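Side-chain contacts in TetR transcriptional regulator (Chloroflexus aurantiacus, PDB 3QBM), which probably binds DNA as a dimeric transcriptional regulator of the TetR family, through a predicted helix-turn-helix motif in each subunit: residues A[105-108]-A[109-113]; A[169-172]-A[173-176]; A[26-30]-A[31-35]. All coordinates share one frame; numbering follows the deposited sequence. Where two conformers were deposited one is given.

Interaction 1 (A[105-108]-A[109-113]); sequences PILN and TAIES. With MG (magnesium ion), chain C.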
loop_
_atom_site.group_PDB
_atom_site.type_symbol
_atom_site.label_atom_id
_atom_site.label_comp_id
_atom_site.label_asym_id
_atom_site.label_seq_id
_atom_site.Cartn_x
_atom_site.Cartn_y
_atom_site.Cartn_z
ATOM N N PRO A 105 -4.880 8.009 4.171
ATOM C CA PRO A 105 -3.672 8.859 4.183
ATOM C C PRO A 105 -2.464 8.214 4.837
ATOM O O PRO A 105 -1.312 8.639 4.594
ATOM C CB PRO A 105 -4.124 10.086 4.971
ATOM C CG PRO A 105 -5.138 9.538 5.919
ATOM C CD PRO A 105 -5.885 8.477 5.141
ATOM N N ILE A 106 -2.698 7.175 5.638
ATOM C CA ILE A 106 -1.614 6.429 6.264
ATOM C C ILE A 106 -0.884 5.620 5.177
ATOM O O ILE A 106 0.356 5.707 5.029
ATOM C CB ILE A 106 -2.142 5.533 7.414
ATOM C CG1 ILE A 106 -3.049 6.326 8.370
ATOM C CG2 ILE A 106 -0.976 4.909 8.231
ATOM C CD1 ILE A 106 -2.414 7.563 8.959
ATOM N N LEU A 107 -1.662 4.839 4.414
ATOM C CA LEU A 107 -1.162 4.101 3.258
ATOM C C LEU A 107 -0.519 5.048 2.244
ATOM O O LEU A 107 0.609 4.822 1.784
ATOM C CB LEU A 107 -2.295 3.304 2.593
ATOM C CG LEU A 107 -2.075 2.591 1.258
ATOM C CD1 LEU A 107 -0.975 1.532 1.374
ATOM C CD2 LEU A 107 -3.388 1.991 0.675
ATOM N N ASN A 108 -1.243 6.079 1.847
ATOM C CA ASN A 108 -0.731 6.969 0.823
ATOM C C ASN A 108 0.587 7.668 1.252
ATOM O O ASN A 108 1.528 7.795 0.449
ATOM C CB ASN A 108 -1.781 8.008 0.450
ATOM C CG ASN A 108 -2.988 7.421 -0.267
ATOM O OD1 ASN A 108 -2.997 6.254 -0.691
ATOM N ND2 ASN A 108 -4.038 8.236 -0.379
ATOM N N THR A 109 0.667 8.138 2.505
ATOM C CA THR A 109 1.855 8.813 3.005
ATOM C C THR A 109 2.982 7.812 3.218
ATOM O O THR A 109 4.136 8.168 3.013
ATOM C CB THR A 109 1.577 9.611 4.294
ATOM O OG1 THR A 109 0.506 10.554 4.073
ATOM C CG2 THR A 109 2.847 10.324 4.803
ATOM N N ALA A 110 2.657 6.550 3.546
ATOM C CA ALA A 110 3.678 5.531 3.699
ATOM C C ALA A 110 4.457 5.358 2.414
ATOM O O ALA A 110 5.670 5.321 2.462
ATOM C CB ALA A 110 3.064 4.162 4.089
ATOM N N ILE A 111 3.754 5.161 1.293
ATOM C CA ILE A 111 4.428 4.912 0.028
ATOM C C ILE A 111 5.337 6.084 -0.381
ATOM O O ILE A 111 6.448 5.879 -0.869
ATOM C CB ILE A 111 3.433 4.546 -1.100
ATOM C CG1 ILE A 111 3.134 3.043 -1.092
ATOM C CG2 ILE A 111 3.985 4.894 -2.487
ATOM C CD1 ILE A 111 2.808 2.477 0.212
ATOM N N GLU A 112 4.885 7.321 -0.159
ATOM C CA GLU A 112 5.724 8.468 -0.516
ATOM C C GLU A 112 6.900 8.675 0.425
ATOM O O GLU A 112 8.041 8.900 -0.022
ATOM C CB GLU A 112 4.916 9.762 -0.558
ATOM C CG GLU A 112 5.789 10.943 -1.086
ATOM C CD GLU A 112 5.004 12.115 -1.656
ATOM O OE1 GLU A 112 3.789 12.188 -1.423
ATOM O OE2 GLU A 112 5.613 12.946 -2.376
ATOM N N SER A 113 6.626 8.607 1.726
ATOM C CA SER A 113 7.630 8.964 2.735
ATOM C C SER A 113 8.646 7.884 3.080
ATOM O O SER A 113 9.724 8.193 3.578
ATOM C CB SER A 113 6.945 9.401 4.036
ATOM O OG SER A 113 6.312 8.305 4.722
HETATM MG MG MG C . 8.146 4.887 -1.349
HETATM O O HOH W 1 1.763 10.614 -0.586
HETATM O O HOH W 2 9.324 6.819 -1.165
HETATM O O HOH W 3 7.166 3.056 -1.239
HETATM O O HOH W 4 7.695 5.051 -3.277
HETATM O O HOH W 5 10.025 3.942 -1.726
#
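L107 and I111 lie side by side on helix 105-113 and point the same way, and the main-chain oxygen of I111, still within the helix, binds a magnesium ion at 2.0 Å. D114 OD1 and four waters complete the six ligands of the metal, and one of those waters donates to E112 O. The two side chains meet through their CD1 atoms, L107 to I111, 4.1 Å apart. I111 CD1 also folds back over the backbone, 3.6 Å from L107 O. On its outer side L107 packs on M170 of the second subunit.

Further round the helix, a water donates to both N108 O and E112 OE1, bridging a turn whose direct bond, E112 N to N108 O at 3.4 Å, is weak. E112 OE1 additionally accepts from the backbone N of Y25.

At the start of the helix, the carbonyl oxygen of P105 is gripped twice by T109. T109 N donates to P105 O in the usual helical way, but from above the carbonyl plane, 45° out of it. The hydroxyl takes the other approach: T109 OG1 donates to P105 O at 2.7 Å, lying in the carbonyl plane. Chi1 of T109, -56°, sets OG1 beside its own backbone N, facing P105 O, with CG2 anti to that N. The same hydroxyl is also hydrogen-bonded to Y25 OH. One turn on, the pattern recurs, with S113 N and S113 OG both bonded to T109 O, the hydroxyl at 2.8 Å.

Helical carbonyls here thus serve as acceptors for hydroxyls and water and, near the C-terminal end of this helix, as a metal ligand, where the cation probably offsets the negative end of the helix dipole.

Interaction 2 (A[169-172]-A[173-176]); sequences VMLA and RILE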
loop_
_atom_site.group_PDB
_atom_site.type_symbol
_atom_site.label_atom_id
_atom_site.label_comp_id
_atom_site.label_asym_id
_atom_site.label_seq_id
_atom_site.Cartn_x
_atom_site.Cartn_y
_atom_site.Cartn_z
ATOM N N VAL A 169 -7.342 -1.903 0.606
ATOM C CA VAL A 169 -7.623 -0.481 0.292
ATOM C C VAL A 169 -6.922 -0.097 -1.024
ATOM O O VAL A 169 -7.560 0.473 -1.935
ATOM C CB VAL A 169 -7.191 0.473 1.398
ATOM C CG1 VAL A 169 -7.273 1.933 0.913
ATOM C CG2 VAL A 169 -8.075 0.296 2.625
HETATM N N MSE A 170 -5.645 -0.453 -1.147
HETATM C CA MSE A 170 -4.879 -0.225 -2.369
HETATM C C MSE A 170 -5.538 -0.911 -3.589
HETATM O O MSE A 170 -5.745 -0.293 -4.632
HETATM C CB MSE A 170 -3.466 -0.776 -2.210
HETATM C CG MSE A 170 -2.581 -0.589 -3.477
HETATM SE SE MSE A 170 -2.710 -1.883 -4.817
HETATM C CE MSE A 170 -2.000 -3.379 -3.730
ATOM N N LEU A 171 -5.860 -2.188 -3.435
ATOM C CA LEU A 171 -6.453 -2.975 -4.540
ATOM C C LEU A 171 -7.827 -2.508 -4.951
ATOM O O LEU A 171 -8.128 -2.462 -6.133
ATOM C CB LEU A 171 -6.623 -4.424 -4.163
ATOM C CG LEU A 171 -5.409 -5.307 -4.300
ATOM C CD1 LEU A 171 -5.868 -6.681 -3.847
ATOM C CD2 LEU A 171 -4.820 -5.318 -5.731
ATOM N N ALA A 172 -8.654 -2.158 -3.966
ATOM C CA ALA A 172 -10.019 -1.709 -4.235
ATOM C C ALA A 172 -9.973 -0.420 -5.032
ATOM O O ALA A 172 -10.753 -0.245 -5.963
ATOM C CB ALA A 172 -10.815 -1.548 -2.936
ATOM N N ARG A 173 -9.034 0.465 -4.727
ATOM C CA ARG A 173 -8.983 1.733 -5.438
ATOM C C ARG A 173 -8.471 1.547 -6.847
ATOM O O ARG A 173 -9.051 2.074 -7.801
ATOM C CB ARG A 173 -8.177 2.795 -4.709
ATOM C CG ARG A 173 -8.804 3.371 -3.464
ATOM C CD ARG A 173 -8.121 4.727 -3.035
ATOM N NE ARG A 173 -8.567 5.898 -3.770
ATOM C CZ ARG A 173 -9.747 6.485 -3.583
ATOM N NH1 ARG A 173 -10.626 5.973 -2.726
ATOM N NH2 ARG A 173 -10.093 7.548 -4.282
ATOM N N ILE A 174 -7.426 0.740 -7.002
ATOM C CA ILE A 174 -6.858 0.550 -8.321
ATOM C C ILE A 174 -7.752 -0.296 -9.264
ATOM O O ILE A 174 -7.855 0.013 -10.471
ATOM C CB ILE A 174 -5.337 0.101 -8.195
ATOM C CG1 ILE A 174 -4.520 0.564 -9.398
ATOM C CG2 ILE A 174 -5.255 -1.407 -7.895
ATOM C CD1 ILE A 174 -4.332 2.114 -9.537
ATOM N N LEU A 175 -8.440 -1.325 -8.732
ATOM C CA LEU A 175 -9.381 -2.134 -9.498
ATOM C C LEU A 175 -10.774 -1.490 -9.642
ATOM O O LEU A 175 -11.576 -1.955 -10.450
ATOM C CB LEU A 175 -9.512 -3.547 -8.909
ATOM C CG LEU A 175 -8.224 -4.389 -8.814
ATOM C CD1 LEU A 175 -8.517 -5.798 -8.219
ATOM C CD2 LEU A 175 -7.459 -4.479 -10.125
ATOM N N GLU A 176 -11.053 -0.422 -8.873
ATOM C CA GLU A 176 -12.326 0.338 -8.936
ATOM C C GLU A 176 -13.524 -0.548 -8.562
ATOM O O GLU A 176 -14.587 -0.538 -9.190
ATOM C CB GLU A 176 -12.481 1.028 -10.308
ATOM C CG GLU A 176 -11.414 2.116 -10.515
ATOM C CD GLU A 176 -11.240 2.580 -11.975
ATOM O OE1 GLU A 176 -12.192 2.437 -12.766
ATOM O OE2 GLU A 176 -10.139 3.111 -12.308
#
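Three successive i to i+4 bonds, from R173 N to V169 O, I174 N to M170 O and L175 N to L171 O, carry helix 154-175 to its end, where E176 turns to positive phi (62°) as the C-prime residue of a Schellman motif. E176 N bonds weakly to A172 O and R173 O, and T177 N reaches A172 O, as the motif requires.

With I174 CG1 anti to the backbone N (chi1 -151°), CG2 falls between that N and the carbonyl carbon, back over the previous turn, 3.5 Å from both M170 O and L171 O. There I174 CG2 meets the selenium of selenomethionine M170 at 4.0 Å, the two side chains crossing obliquely. L175 leans on the same turn, with CG 3.3 Å from L171 O.

R173 lays its CG 3.5 Å from V169 O, then bends at chi3 (80°) to carry the guanidinium away from the helix. NH2 forms a salt bridge with D115 of the second subunit, and E176 OE2 another with R125 of that subunit.

Aliphatic groups of the last turn thus lie against carbonyls of the turn before it, while the charges beside them are paired across the dimer interface, where R125 of the second subunit also donates to I174 O.

Interaction 3 (A[26-30]-A[31-35]); sequences AGTAI and SDIMA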
loop_
_atom_site.group_PDB
_atom_site.type_symbol
_atom_site.label_atom_id
_atom_site.label_comp_id
_atom_site.label_asym_id
_atom_site.label_seq_id
_atom_site.Cartn_x
_atom_site.Cartn_y
_atom_site.Cartn_z
ATOM N N ALA A 26 5.148 15.919 -2.994
ATOM C CA ALA A 26 5.959 16.574 -4.035
ATOM C C ALA A 26 5.094 17.050 -5.213
ATOM O O ALA A 26 5.387 18.065 -5.857
ATOM C CB ALA A 26 7.070 15.624 -4.537
ATOM N N GLY A 27 4.013 16.335 -5.476
ATOM C CA GLY A 27 3.132 16.643 -6.602
ATOM C C GLY A 27 2.049 17.680 -6.365
ATOM O O GLY A 27 1.287 17.961 -7.272
ATOM N N THR A 28 1.952 18.214 -5.148
ATOM C CA THR A 28 0.973 19.242 -4.790
ATOM C C THR A 28 1.769 20.558 -4.722
ATOM O O THR A 28 2.643 20.692 -3.862
ATOM C CB THR A 28 0.284 18.933 -3.433
ATOM O OG1 THR A 28 -0.564 17.773 -3.553
ATOM C CG2 THR A 28 -0.579 20.111 -2.926
ATOM N N ALA A 29 1.520 21.483 -5.646
ATOM C CA ALA A 29 2.240 22.785 -5.639
ATOM C C ALA A 29 1.512 23.776 -4.758
ATOM O O ALA A 29 0.314 23.655 -4.501
ATOM C CB ALA A 29 2.379 23.330 -7.041
ATOM N N ILE A 30 2.235 24.752 -4.252
ATOM C CA ILE A 30 1.614 25.734 -3.373
ATOM C C ILE A 30 0.442 26.461 -4.100
ATOM O O ILE A 30 -0.527 26.847 -3.474
ATOM C CB ILE A 30 2.667 26.723 -2.790
ATOM C CG1 ILE A 30 2.024 27.647 -1.729
ATOM C CG2 ILE A 30 3.323 27.551 -3.899
ATOM C CD1 ILE A 30 1.583 26.993 -0.504
ATOM N N SER A 31 0.538 26.647 -5.410
ATOM C CA SER A 31 -0.570 27.251 -6.153
ATOM C C SER A 31 -1.870 26.430 -6.089
ATOM O O SER A 31 -2.965 27.004 -6.172
ATOM C CB SER A 31 -0.167 27.533 -7.609
ATOM O OG SER A 31 0.320 26.376 -8.243
ATOM N N ASP A 32 -1.770 25.105 -5.921
ATOM C CA ASP A 32 -2.973 24.247 -5.724
ATOM C C ASP A 32 -3.562 24.514 -4.337
ATOM O O ASP A 32 -4.754 24.640 -4.195
ATOM C CB ASP A 32 -2.628 22.733 -5.863
ATOM C CG ASP A 32 -2.034 22.381 -7.238
ATOM O OD1 ASP A 32 -2.645 22.782 -8.239
ATOM O OD2 ASP A 32 -0.966 21.728 -7.336
ATOM N N ILE A 33 -2.712 24.595 -3.314
ATOM C CA ILE A 33 -3.155 24.905 -1.970
ATOM C C ILE A 33 -3.815 26.297 -1.963
ATOM O O ILE A 33 -4.845 26.474 -1.361
ATOM C CB ILE A 33 -1.971 24.791 -0.957
ATOM C CG1 ILE A 33 -1.408 23.353 -0.944
ATOM C CG2 ILE A 33 -2.406 25.171 0.443
ATOM C CD1 ILE A 33 -0.037 23.241 -0.283
HETATM N N MSE A 34 -3.222 27.268 -2.650
HETATM C CA MSE A 34 -3.818 28.630 -2.801
HETATM C C MSE A 34 -5.251 28.537 -3.364
HETATM O O MSE A 34 -6.194 29.035 -2.753
HETATM C CB MSE A 34 -2.935 29.531 -3.700
HETATM C CG MSE A 34 -1.596 29.934 -3.047
HETATM SE SE MSE A 34 -0.297 30.589 -4.307
HETATM C CE MSE A 34 -1.464 31.924 -5.124
ATOM N N ALA A 35 -5.401 27.855 -4.498
ATOM C CA ALA A 35 -6.722 27.680 -5.141
ATOM C C ALA A 35 -7.763 27.055 -4.214
ATOM O O ALA A 35 -8.887 27.523 -4.160
ATOM C CB ALA A 35 -6.591 26.829 -6.428
#
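With chi1 at -59° and chi2 at -50°, D32 turns its carboxylate back past the start of helix 30-37, where OD2 accepts from A29 N at 3.0 Å. The donor meets the anti side of OD2, 22° out of the carboxylate plane. In return D32 N donates to A29 O at 2.9 Å, so the N-cap residue A29 and D32 hold each other by a reciprocal pair of bonds. This is half of a capping box, the N3 side chain accepting from the N-cap N-H; alanine has no side-chain acceptor for the reverse bond, and D32 N turns to the backbone O of A29. A29 O also accepts a weak bond from I33 N.

Beside this cap, I33 CG1 lies 3.9 Å from T28 CG2, with the two side chains crossing at about a right angle. I30 meets I33 in the same crossed manner, CD1 to CD1 at 4.1 Å. Selenomethionine M34 reaches back to the first turn as well: its CG is 3.3 Å from I30 O, the acceptor of M34 N. T28 OG1 is bonded to G24 O, which ties the loop to the residue following helix 2-23.

The aspartate puts negative charge by the amino end of the first helix of the predicted helix-turn-helix, where it would probably interact favourably with the helix dipole, while T28 and I33 pack toward helix 2-23 and I30 and I33 toward helix 41-45.

Along the chain, interaction 3 comes first, in the predicted DNA-binding region at helix 30-37; interactions 1 and 2 follow on helices 105-113 and 154-175 of the C-terminal region. The centres of interactions 1 and 2 are about 15 Å apart, and L107 packs directly on V169 and M170 of its own chain, joining the two helices. Interaction 3 lies about 18 Å from interaction 1, centre to centre, and is linked to it by a probable hydrogen bond from A26 N to E112 OE2, but its nearest atoms stay about 14 Å from interaction 2. Helix 105-113 thus touches both the N-terminal region and the dimer partner. All three contacts also touch the second subunit.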